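PDB 4Q20: sensor protein DivL from Caulobacter crescentus, which is required for cell division and growth, phosphorylates CtrA, and activates transcription from the cell cycle-regulated fliF promoter in vitro. Local coordinates for residues Ala80-Arg91 with Ala127-Gly135; Gly135-Val146 with Pro172-Arg183. All blocks are in the same frame, centred on the assembly; numbering follows the deposited sequence.

Interaction 1: residues Ala80-Arg91 with Ala127-Gly135; sequences AAVRAAATQLAR and ALKDAQLGG
Arg83 reaches from helix 73-103 toward Asp130 on helix 116-133, and both ends of its guanidinium close on a single carboxylate oxygen. NH1 and NH2 of Arg83 both hydrogen-bond to OD1 of Asp130, at 2.8 and 3.1 Å, as part of a salt bridge. The oxygen sits in the guanidinium plane, but the two nitrogens stand out of the carboxylate plane on one face, NH1 on the syn side of OD1 and NH2 on the anti side; the two planes are 28° apart. Arg83 gets there by sending CG opposite its own backbone N (chi1 -171°) and then bending at chi3. Over one face of the guanidinium lies the aliphatic start of Lys129, with CB of Lys129 4.2 Å from NH2 of Arg83.

The other oxygen, OD2 of Asp130, has a longer salt bridge, 3.6 Å to NH2 of Arg91. Here the carboxylate approaches the guanidinium at its edge, with the two planes almost perpendicular (88°). The stronger polar partner of Arg91 is Glu165 on helix 153-170. Beside this polar group, Leu133 spreads its two methyls over the alanines of helix 73-103: CD1 of Leu133 meets CB of Ala80 at 3.5 Å, and CD2 of Leu133 meets CB of Ala84 at 3.8 Å. Glu66 of the second subunit forms salt bridges to Arg83 NE and Lys129 NZ, so the dimer interface adjoins this contact.

The charge of Arg83 is thus shared between Asp130 and Glu66 of the second subunit, and these bonds together probably restrict rotation of the guanidinium. Arg91 probably offsets the repulsion between Asp130 and Glu165. The network of Arg83, Arg91 and Asp130 ties the helical dimerisation hairpin to the first helix of the ATPase-like domain.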
loop_
_atom_site.group_PDB
_atom_site.type_symbol
_atom_site.label_atom_id
_atom_site.label_comp_id
_atom_site.label_asym_id
_atom_site.label_seq_id
_atom_site.Cartn_x
_atom_site.Cartn_y
_atom_site.Cartn_z
ATOM N N ALA A 80 16.373 -10.535 1.400
ATOM C CA ALA A 80 16.550 -9.740 0.199
ATOM C C ALA A 80 15.262 -9.694 -0.621
ATOM O O ALA A 80 14.892 -8.631 -1.123
ATOM C CB ALA A 80 17.686 -10.308 -0.623
ATOM N N ALA A 81 14.538 -10.821 -0.694
ATOM C CA ALA A 81 13.275 -10.871 -1.436
ATOM C C ALA A 81 12.213 -10.062 -0.699
ATOM O O ALA A 81 11.519 -9.288 -1.348
ATOM C CB ALA A 81 12.840 -12.296 -1.682
ATOM N N VAL A 82 12.185 -10.116 0.635
ATOM C CA VAL A 82 11.293 -9.299 1.477
ATOM C C VAL A 82 11.591 -7.790 1.284
ATOM O O VAL A 82 10.674 -7.014 1.041
ATOM C CB VAL A 82 11.379 -9.672 2.995
ATOM C CG1 VAL A 82 10.625 -8.665 3.866
ATOM C CG2 VAL A 82 10.883 -11.075 3.254
ATOM N N ARG A 83 12.850 -7.395 1.414
ATOM C CA ARG A 83 13.296 -6.006 1.254
ATOM C C ARG A 83 12.973 -5.461 -0.166
ATOM O O ARG A 83 12.458 -4.350 -0.262
ATOM C CB ARG A 83 14.805 -5.888 1.574
ATOM C CG ARG A 83 15.334 -4.454 1.663
ATOM C CD ARG A 83 16.821 -4.316 1.314
ATOM N NE ARG A 83 17.256 -5.289 0.307
ATOM C CZ ARG A 83 17.118 -5.141 -1.010
ATOM N NH1 ARG A 83 16.591 -4.026 -1.510
ATOM N NH2 ARG A 83 17.489 -6.116 -1.835
ATOM N N ALA A 84 13.239 -6.231 -1.242
ATOM C CA ALA A 84 12.941 -5.824 -2.626
ATOM C C ALA A 84 11.432 -5.651 -2.854
ATOM O O ALA A 84 11.020 -4.661 -3.447
ATOM C CB ALA A 84 13.506 -6.833 -3.616
ATOM N N ALA A 85 10.605 -6.544 -2.321
ATOM C CA ALA A 85 9.164 -6.447 -2.502
ATOM C C ALA A 85 8.582 -5.267 -1.737
ATOM O O ALA A 85 7.692 -4.565 -2.261
ATOM C CB ALA A 85 8.501 -7.733 -2.085
ATOM N N ALA A 86 9.094 -5.037 -0.511
ATOM C CA ALA A 86 8.680 -3.934 0.357
ATOM C C ALA A 86 9.050 -2.583 -0.261
ATOM O O ALA A 86 8.237 -1.663 -0.235
ATOM C CB ALA A 86 9.324 -4.077 1.717
ATOM N N THR A 87 10.255 -2.482 -0.824
ATOM C CA THR A 87 10.785 -1.289 -1.490
ATOM C C THR A 87 9.927 -0.999 -2.763
ATOM O O THR A 87 9.604 0.158 -3.031
ATOM C CB THR A 87 12.306 -1.527 -1.789
ATOM O OG1 THR A 87 13.075 -1.423 -0.591
ATOM C CG2 THR A 87 12.855 -0.606 -2.744
ATOM N N GLN A 88 9.566 -2.028 -3.532
ATOM C CA GLN A 88 8.715 -1.864 -4.722
ATOM C C GLN A 88 7.305 -1.341 -4.332
ATOM O O GLN A 88 6.742 -0.502 -5.037
ATOM C CB GLN A 88 8.613 -3.204 -5.467
ATOM C CG GLN A 88 7.807 -3.179 -6.755
ATOM C CD GLN A 88 7.322 -4.567 -7.114
ATOM O OE1 GLN A 88 8.040 -5.573 -6.961
ATOM N NE2 GLN A 88 6.079 -4.660 -7.583
ATOM N N LEU A 89 6.753 -1.822 -3.212
ATOM C CA LEU A 89 5.448 -1.391 -2.715
ATOM C C LEU A 89 5.524 0.127 -2.333
ATOM O O LEU A 89 4.700 0.915 -2.803
ATOM C CB LEU A 89 5.022 -2.312 -1.567
ATOM C CG LEU A 89 3.641 -2.126 -0.878
ATOM C CD1 LEU A 89 2.607 -1.518 -1.798
ATOM C CD2 LEU A 89 3.139 -3.435 -0.305
ATOM N N ALA A 90 6.579 0.534 -1.605
ATOM C CA ALA A 90 6.900 1.918 -1.226
ATOM C C ALA A 90 6.986 2.845 -2.460
ATOM O O ALA A 90 6.414 3.931 -2.437
ATOM C CB ALA A 90 8.217 1.959 -0.454
ATOM N N ARG A 91 7.660 2.415 -3.529
ATOM C CA ARG A 91 7.760 3.184 -4.778
ATOM C C ARG A 91 6.410 3.355 -5.455
ATOM O O ARG A 91 6.117 4.452 -5.908
ATOM C CB ARG A 91 8.720 2.539 -5.761
ATOM C CG ARG A 91 10.150 2.591 -5.299
ATOM C CD ARG A 91 11.039 2.310 -6.483
ATOM N NE ARG A 91 12.291 1.691 -6.056
ATOM C CZ ARG A 91 12.534 0.387 -6.102
ATOM N NH1 ARG A 91 11.603 -0.462 -6.565
ATOM N NH2 ARG A 91 13.707 -0.085 -5.702
ATOM N N ALA A 127 20.609 1.059 -6.487
ATOM C CA ALA A 127 20.049 -0.142 -7.117
ATOM C C ALA A 127 20.981 -1.369 -7.065
ATOM O O ALA A 127 20.518 -2.475 -7.340
ATOM C CB ALA A 127 19.682 0.161 -8.552
ATOM N N LEU A 128 22.271 -1.175 -6.716
ATOM C CA LEU A 128 23.299 -2.210 -6.640
ATOM C C LEU A 128 22.833 -3.507 -5.925
ATOM O O LEU A 128 23.090 -4.592 -6.452
ATOM C CB LEU A 128 24.541 -1.649 -5.932
ATOM C CG LEU A 128 25.879 -2.300 -6.273
ATOM C CD1 LEU A 128 26.393 -1.826 -7.631
ATOM C CD2 LEU A 128 26.913 -1.964 -5.232
ATOM N N LYS A 129 22.151 -3.398 -4.765
ATOM C CA LYS A 129 21.668 -4.558 -4.010
ATOM C C LYS A 129 20.602 -5.360 -4.788
ATOM O O LYS A 129 20.710 -6.587 -4.857
ATOM C CB LYS A 129 21.117 -4.146 -2.632
ATOM C CG LYS A 129 22.171 -4.069 -1.538
ATOM C CD LYS A 129 21.527 -3.882 -0.171
ATOM C CE LYS A 129 22.525 -3.635 0.935
ATOM N NZ LYS A 129 21.872 -3.567 2.278
ATOM N N ASP A 130 19.595 -4.677 -5.382
ATOM C CA ASP A 130 18.521 -5.311 -6.168
ATOM C C ASP A 130 19.061 -5.928 -7.496
ATOM O O ASP A 130 18.448 -6.843 -8.053
ATOM C CB ASP A 130 17.385 -4.302 -6.451
ATOM C CG ASP A 130 16.638 -3.783 -5.210
ATOM O OD1 ASP A 130 16.436 -4.575 -4.251
ATOM O OD2 ASP A 130 16.207 -2.604 -5.220
ATOM N N ALA A 131 20.218 -5.432 -7.978
ATOM C CA ALA A 131 20.888 -5.907 -9.183
ATOM C C ALA A 131 21.619 -7.219 -8.901
ATOM O O ALA A 131 21.571 -8.144 -9.715
ATOM C CB ALA A 131 21.869 -4.855 -9.683
ATOM N N GLN A 132 22.283 -7.306 -7.741
ATOM C CA GLN A 132 23.028 -8.488 -7.333
ATOM C C GLN A 132 22.059 -9.619 -6.982
ATOM O O GLN A 132 22.359 -10.787 -7.230
ATOM C CB GLN A 132 23.960 -8.146 -6.171
ATOM C CG GLN A 132 25.131 -7.249 -6.598
ATOM C CD GLN A 132 26.058 -6.881 -5.462
ATOM O OE1 GLN A 132 27.235 -7.263 -5.444
ATOM N NE2 GLN A 132 25.562 -6.107 -4.500
ATOM N N LEU A 133 20.877 -9.264 -6.466
ATOM C CA LEU A 133 19.779 -10.181 -6.128
ATOM C C LEU A 133 19.219 -10.845 -7.408
ATOM O O LEU A 133 18.849 -12.020 -7.386
ATOM C CB LEU A 133 18.676 -9.398 -5.375
ATOM C CG LEU A 133 17.371 -10.125 -4.987
ATOM C CD1 LEU A 133 17.621 -11.290 -4.023
ATOM C CD2 LEU A 133 16.366 -9.153 -4.401
ATOM N N GLY A 134 19.188 -10.081 -8.498
ATOM C CA GLY A 134 18.746 -10.555 -9.805
ATOM C C GLY A 134 19.871 -11.026 -10.714
ATOM O O GLY A 134 19.623 -11.325 -11.885
ATOM N N GLY A 135 21.098 -11.088 -10.179
ATOM C CA GLY A 135 22.303 -11.521 -10.890
ATOM C C GLY A 135 22.642 -10.686 -12.110
ATOM O O GLY A 135 23.124 -11.219 -13.112
#

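Interaction 2: residues Gly135-Val146 with Pro172-Arg183; sequences GVTLAVECEEDV and PPGGRVTLSARR
Thr137 and Ala139 exchange backbone bonds with Val177 and Leu179, pairing strands 137-141 and 176-183 in parallel. Val177 N donates to Thr137 O at 2.9 Å, and Leu179 N to Ala139 O at 2.8 Å; the return bonds run from Ala139 N to Val177 O and from Glu141 N to Leu179 O. Ahead of the ladder, Gly174, in the type II turn from Pro172 to Gly175, donates from N to Gly135 O at 2.7 Å.

On one face of the sheet, CD2 of Leu138 touches CD1 of Leu179 at 3.7 Å and CG1 of Val177 at 3.8 Å; Leu138 and Val177 lie alongside each other, pointing the same way. Across the other face, Arg176 leads off with CG opposite its backbone N (chi1 -177°) and bends at chi3, laying one guanidinium face beneath CG2 of Thr137, with NE of Arg176 near CB of Ala139. Farther along, Thr178 turns CG2 to the Glu141 carboxylate, 3.6 Å from OE2 of Glu141.

Beyond the ladder, Arg183 grips Val146 O side-on and close to its guanidinium plane, NE of Arg183 at 3.0 Å and NH2 of Arg183 at 3.3 Å from that oxygen. Its remaining nitrogen, NH1, forms a salt bridge to Glu255, which helps to fix the group.

Helices 116-133 and 153-170 pack on the face bearing Leu138, Val177 and Leu179, through Ala127, Val164 and Ala167. Strand 187-194 pairs with the far side of strand 176-183; strand 137-141 is one of the two outermost strands of the mixed sheet within the chain. The connection between the parallel neighbours passes through strand 148-151, in a separate small sheet, and helix 153-170, a crossover with a helix against the sheet, as in the alpha/beta sandwich of GHKL ATPase domains.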
loop_
_atom_site.group_PDB
_atom_site.type_symbol
_atom_site.label_atom_id
_atom_site.label_comp_id
_atom_site.label_asym_id
_atom_site.label_seq_id
_atom_site.Cartn_x
_atom_site.Cartn_y
_atom_site.Cartn_z
ATOM N N GLY A 135 21.098 -11.088 -10.179
ATOM C CA GLY A 135 22.303 -11.521 -10.890
ATOM C C GLY A 135 22.642 -10.686 -12.110
ATOM O O GLY A 135 23.124 -11.219 -13.112
ATOM N N VAL A 136 22.390 -9.372 -12.028
ATOM C CA VAL A 136 22.600 -8.393 -13.105
ATOM C C VAL A 136 23.768 -7.447 -12.728
ATOM O O VAL A 136 24.018 -7.201 -11.546
ATOM C CB VAL A 136 21.272 -7.610 -13.415
ATOM C CG1 VAL A 136 21.461 -6.562 -14.507
ATOM C CG2 VAL A 136 20.138 -8.559 -13.796
ATOM N N THR A 137 24.484 -6.951 -13.749
ATOM C CA THR A 137 25.607 -6.020 -13.640
ATOM C C THR A 137 25.122 -4.613 -13.969
ATOM O O THR A 137 24.617 -4.388 -15.068
ATOM C CB THR A 137 26.767 -6.446 -14.596
ATOM O OG1 THR A 137 27.089 -7.826 -14.393
ATOM C CG2 THR A 137 28.026 -5.591 -14.427
ATOM N N LEU A 138 25.287 -3.675 -13.026
ATOM C CA LEU A 138 24.967 -2.262 -13.210
ATOM C C LEU A 138 26.210 -1.507 -13.616
ATOM O O LEU A 138 27.165 -1.444 -12.846
ATOM C CB LEU A 138 24.393 -1.634 -11.938
ATOM C CG LEU A 138 22.893 -1.669 -11.729
ATOM C CD1 LEU A 138 22.554 -1.206 -10.331
ATOM C CD2 LEU A 138 22.160 -0.802 -12.748
ATOM N N ALA A 139 26.197 -0.913 -14.801
ATOM C CA ALA A 139 27.327 -0.144 -15.308
ATOM C C ALA A 139 26.983 1.336 -15.479
ATOM O O ALA A 139 25.821 1.672 -15.729
ATOM C CB ALA A 139 27.793 -0.724 -16.639
ATOM N N VAL A 140 28.016 2.211 -15.355
ATOM C CA VAL A 140 27.961 3.665 -15.545
ATOM C C VAL A 140 28.997 4.055 -16.606
ATOM O O VAL A 140 30.186 3.784 -16.430
ATOM C CB VAL A 140 28.153 4.466 -14.234
ATOM C CG1 VAL A 140 28.289 5.962 -14.509
ATOM C CG2 VAL A 140 27.012 4.207 -13.260
ATOM N N GLU A 141 28.549 4.695 -17.695
ATOM C CA GLU A 141 29.421 5.145 -18.776
ATOM C C GLU A 141 29.162 6.633 -19.044
ATOM O O GLU A 141 28.449 6.998 -19.980
ATOM C CB GLU A 141 29.229 4.276 -20.039
ATOM C CG GLU A 141 29.962 2.943 -19.975
ATOM C CD GLU A 141 29.411 1.809 -20.822
ATOM O OE1 GLU A 141 28.950 2.072 -21.958
ATOM O OE2 GLU A 141 29.476 0.645 -20.360
ATOM N N CYS A 142 29.724 7.484 -18.185
ATOM C CA CYS A 142 29.604 8.938 -18.264
ATOM C C CYS A 142 30.993 9.574 -18.259
ATOM O O CYS A 142 31.817 9.266 -17.381
ATOM C CB CYS A 142 28.749 9.468 -17.119
ATOM S SG CYS A 142 28.741 11.273 -16.964
ATOM N N GLU A 143 31.241 10.488 -19.216
ATOM C CA GLU A 143 32.526 11.185 -19.318
ATOM C C GLU A 143 32.566 12.403 -18.384
ATOM O O GLU A 143 31.526 12.836 -17.872
ATOM C CB GLU A 143 32.818 11.603 -20.771
ATOM C CG GLU A 143 33.101 10.447 -21.723
ATOM C CD GLU A 143 34.376 9.642 -21.523
ATOM O OE1 GLU A 143 35.307 10.126 -20.837
ATOM O OE2 GLU A 143 34.452 8.526 -22.087
ATOM N N GLU A 144 33.778 12.948 -18.161
ATOM C CA GLU A 144 34.009 14.127 -17.318
ATOM C C GLU A 144 33.520 15.413 -18.025
ATOM O O GLU A 144 33.210 16.403 -17.353
ATOM C CB GLU A 144 35.504 14.244 -16.928
ATOM C CG GLU A 144 36.485 14.384 -18.091
ATOM C CD GLU A 144 37.200 13.128 -18.558
ATOM O OE1 GLU A 144 36.563 12.050 -18.609
ATOM O OE2 GLU A 144 38.395 13.235 -18.920
ATOM N N ASP A 145 33.428 15.363 -19.377
ATOM C CA ASP A 145 33.027 16.448 -20.277
ATOM C C ASP A 145 31.491 16.687 -20.307
ATOM O O ASP A 145 31.048 17.688 -20.882
ATOM C CB ASP A 145 33.560 16.187 -21.704
ATOM C CG ASP A 145 33.197 14.838 -22.303
ATOM O OD1 ASP A 145 31.989 14.597 -22.554
ATOM O OD2 ASP A 145 34.123 14.050 -22.583
ATOM N N VAL A 146 30.696 15.791 -19.681
ATOM C CA VAL A 146 29.232 15.931 -19.606
ATOM C C VAL A 146 28.914 17.108 -18.652
ATOM O O VAL A 146 28.025 17.922 -18.934
ATOM C CB VAL A 146 28.524 14.610 -19.198
ATOM C CG1 VAL A 146 27.007 14.754 -19.264
ATOM C CG2 VAL A 146 28.980 13.443 -20.075
ATOM N N PRO A 172 17.497 -10.603 -17.554
ATOM C CA PRO A 172 17.639 -11.906 -16.891
ATOM C C PRO A 172 18.989 -12.022 -16.152
ATOM O O PRO A 172 19.860 -11.170 -16.365
ATOM C CB PRO A 172 17.534 -12.898 -18.057
ATOM C CG PRO A 172 18.038 -12.159 -19.241
ATOM C CD PRO A 172 17.859 -10.689 -18.989
ATOM N N PRO A 173 19.207 -13.051 -15.291
ATOM C CA PRO A 173 20.501 -13.147 -14.594
ATOM C C PRO A 173 21.650 -13.397 -15.574
ATOM O O PRO A 173 21.530 -14.207 -16.500
ATOM C CB PRO A 173 20.304 -14.307 -13.613
ATOM C CG PRO A 173 19.192 -15.104 -14.173
ATOM C CD PRO A 173 18.295 -14.143 -14.886
ATOM N N GLY A 174 22.734 -12.655 -15.378
ATOM C CA GLY A 174 23.904 -12.674 -16.246
ATOM C C GLY A 174 23.911 -11.475 -17.174
ATOM O O GLY A 174 24.936 -11.163 -17.780
ATOM N N GLY A 175 22.768 -10.789 -17.257
ATOM C CA GLY A 175 22.583 -9.604 -18.087
ATOM C C GLY A 175 23.243 -8.350 -17.551
ATOM O O GLY A 175 23.873 -8.369 -16.488
ATOM N N ARG A 176 23.098 -7.246 -18.297
ATOM C CA ARG A 176 23.671 -5.943 -17.963
ATOM C C ARG A 176 22.663 -4.808 -18.157
ATOM O O ARG A 176 21.891 -4.798 -19.126
ATOM C CB ARG A 176 24.920 -5.676 -18.821
ATOM C CG ARG A 176 25.662 -4.375 -18.511
ATOM C CD ARG A 176 26.778 -4.141 -19.516
ATOM N NE ARG A 176 28.026 -3.737 -18.867
ATOM C CZ ARG A 176 28.939 -4.578 -18.384
ATOM N NH1 ARG A 176 28.742 -5.891 -18.442
ATOM N NH2 ARG A 176 30.038 -4.113 -17.808
ATOM N N VAL A 177 22.714 -3.834 -17.236
ATOM C CA VAL A 177 21.935 -2.595 -17.231
ATOM C C VAL A 177 22.958 -1.451 -17.205
ATOM O O VAL A 177 23.786 -1.382 -16.296
ATOM C CB VAL A 177 20.892 -2.524 -16.079
ATOM C CG1 VAL A 177 20.251 -1.146 -15.992
ATOM C CG2 VAL A 177 19.820 -3.601 -16.239
ATOM N N THR A 178 22.925 -0.584 -18.219
ATOM C CA THR A 178 23.886 0.508 -18.326
ATOM C C THR A 178 23.220 1.866 -18.178
ATOM O O THR A 178 22.197 2.121 -18.808
ATOM C CB THR A 178 24.649 0.432 -19.680
ATOM O OG1 THR A 178 24.865 -0.941 -20.047
ATOM C CG2 THR A 178 25.974 1.215 -19.656
ATOM N N LEU A 179 23.839 2.734 -17.371
ATOM C CA LEU A 179 23.463 4.126 -17.117
ATOM C C LEU A 179 24.468 5.018 -17.795
ATOM O O LEU A 179 25.616 5.066 -17.353
ATOM C CB LEU A 179 23.468 4.430 -15.603
ATOM C CG LEU A 179 22.332 3.931 -14.750
ATOM C CD1 LEU A 179 22.700 2.610 -14.078
ATOM C CD2 LEU A 179 22.065 4.913 -13.652
ATOM N N SER A 180 24.075 5.713 -18.854
ATOM C CA SER A 180 25.008 6.598 -19.563
ATOM C C SER A 180 24.442 8.020 -19.725
ATOM O O SER A 180 23.235 8.241 -19.589
ATOM C CB SER A 180 25.381 6.019 -20.931
ATOM O OG SER A 180 24.237 5.699 -21.707
ATOM N N ALA A 181 25.331 8.975 -20.016
ATOM C CA ALA A 181 24.990 10.369 -20.258
ATOM C C ALA A 181 25.841 10.917 -21.381
ATOM O O ALA A 181 26.979 10.476 -21.564
ATOM C CB ALA A 181 25.189 11.180 -19.006
ATOM N N ARG A 182 25.300 11.869 -22.148
ATOM C CA ARG A 182 26.012 12.474 -23.270
ATOM C C ARG A 182 25.517 13.891 -23.522
ATOM O O ARG A 182 24.310 14.121 -23.575
ATOM C CB ARG A 182 25.833 11.589 -24.535
ATOM C CG ARG A 182 26.418 12.132 -25.843
ATOM C CD ARG A 182 26.496 11.063 -26.926
ATOM N NE ARG A 182 25.176 10.567 -27.334
ATOM C CZ ARG A 182 24.974 9.666 -28.292
ATOM N NH1 ARG A 182 26.001 9.154 -28.962
ATOM N NH2 ARG A 182 23.741 9.276 -28.592
ATOM N N ARG A 183 26.456 14.831 -23.685
ATOM C CA ARG A 183 26.184 16.221 -24.032
ATOM C C ARG A 183 26.436 16.375 -25.529
ATOM O O ARG A 183 27.591 16.389 -25.956
ATOM C CB ARG A 183 27.061 17.193 -23.212
ATOM C CG ARG A 183 26.722 18.658 -23.471
ATOM C CD ARG A 183 27.538 19.631 -22.632
ATOM N NE ARG A 183 27.119 19.649 -21.228
ATOM C CZ ARG A 183 26.094 20.349 -20.744
ATOM N NH1 ARG A 183 25.349 21.097 -21.551
ATOM N NH2 ARG A 183 25.796 20.291 -19.456
#

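Interaction 1 and interaction 2 follow each other along the chain and share Gly135; their centres lie 19 Å apart. Gly135 is the C-prime residue of a Schellman motif that ends helix 116-133, where Val136 N probably hydrogen-bonds to Ala131 O (2.7 Å) before the edge strand begins. CD1 of Leu138 also packs against the helix, 3.6 Å from Leu128 N. One side of helix 116-133 thus meets helix 73-103 while another rests on the sheet. Interaction 1 joins the ATPase-like domain to the helical hairpin, whose helix 26-66 carries the autophosphorylated Tyr49, unmodified here; interaction 2 lies within the ATPase-like domain.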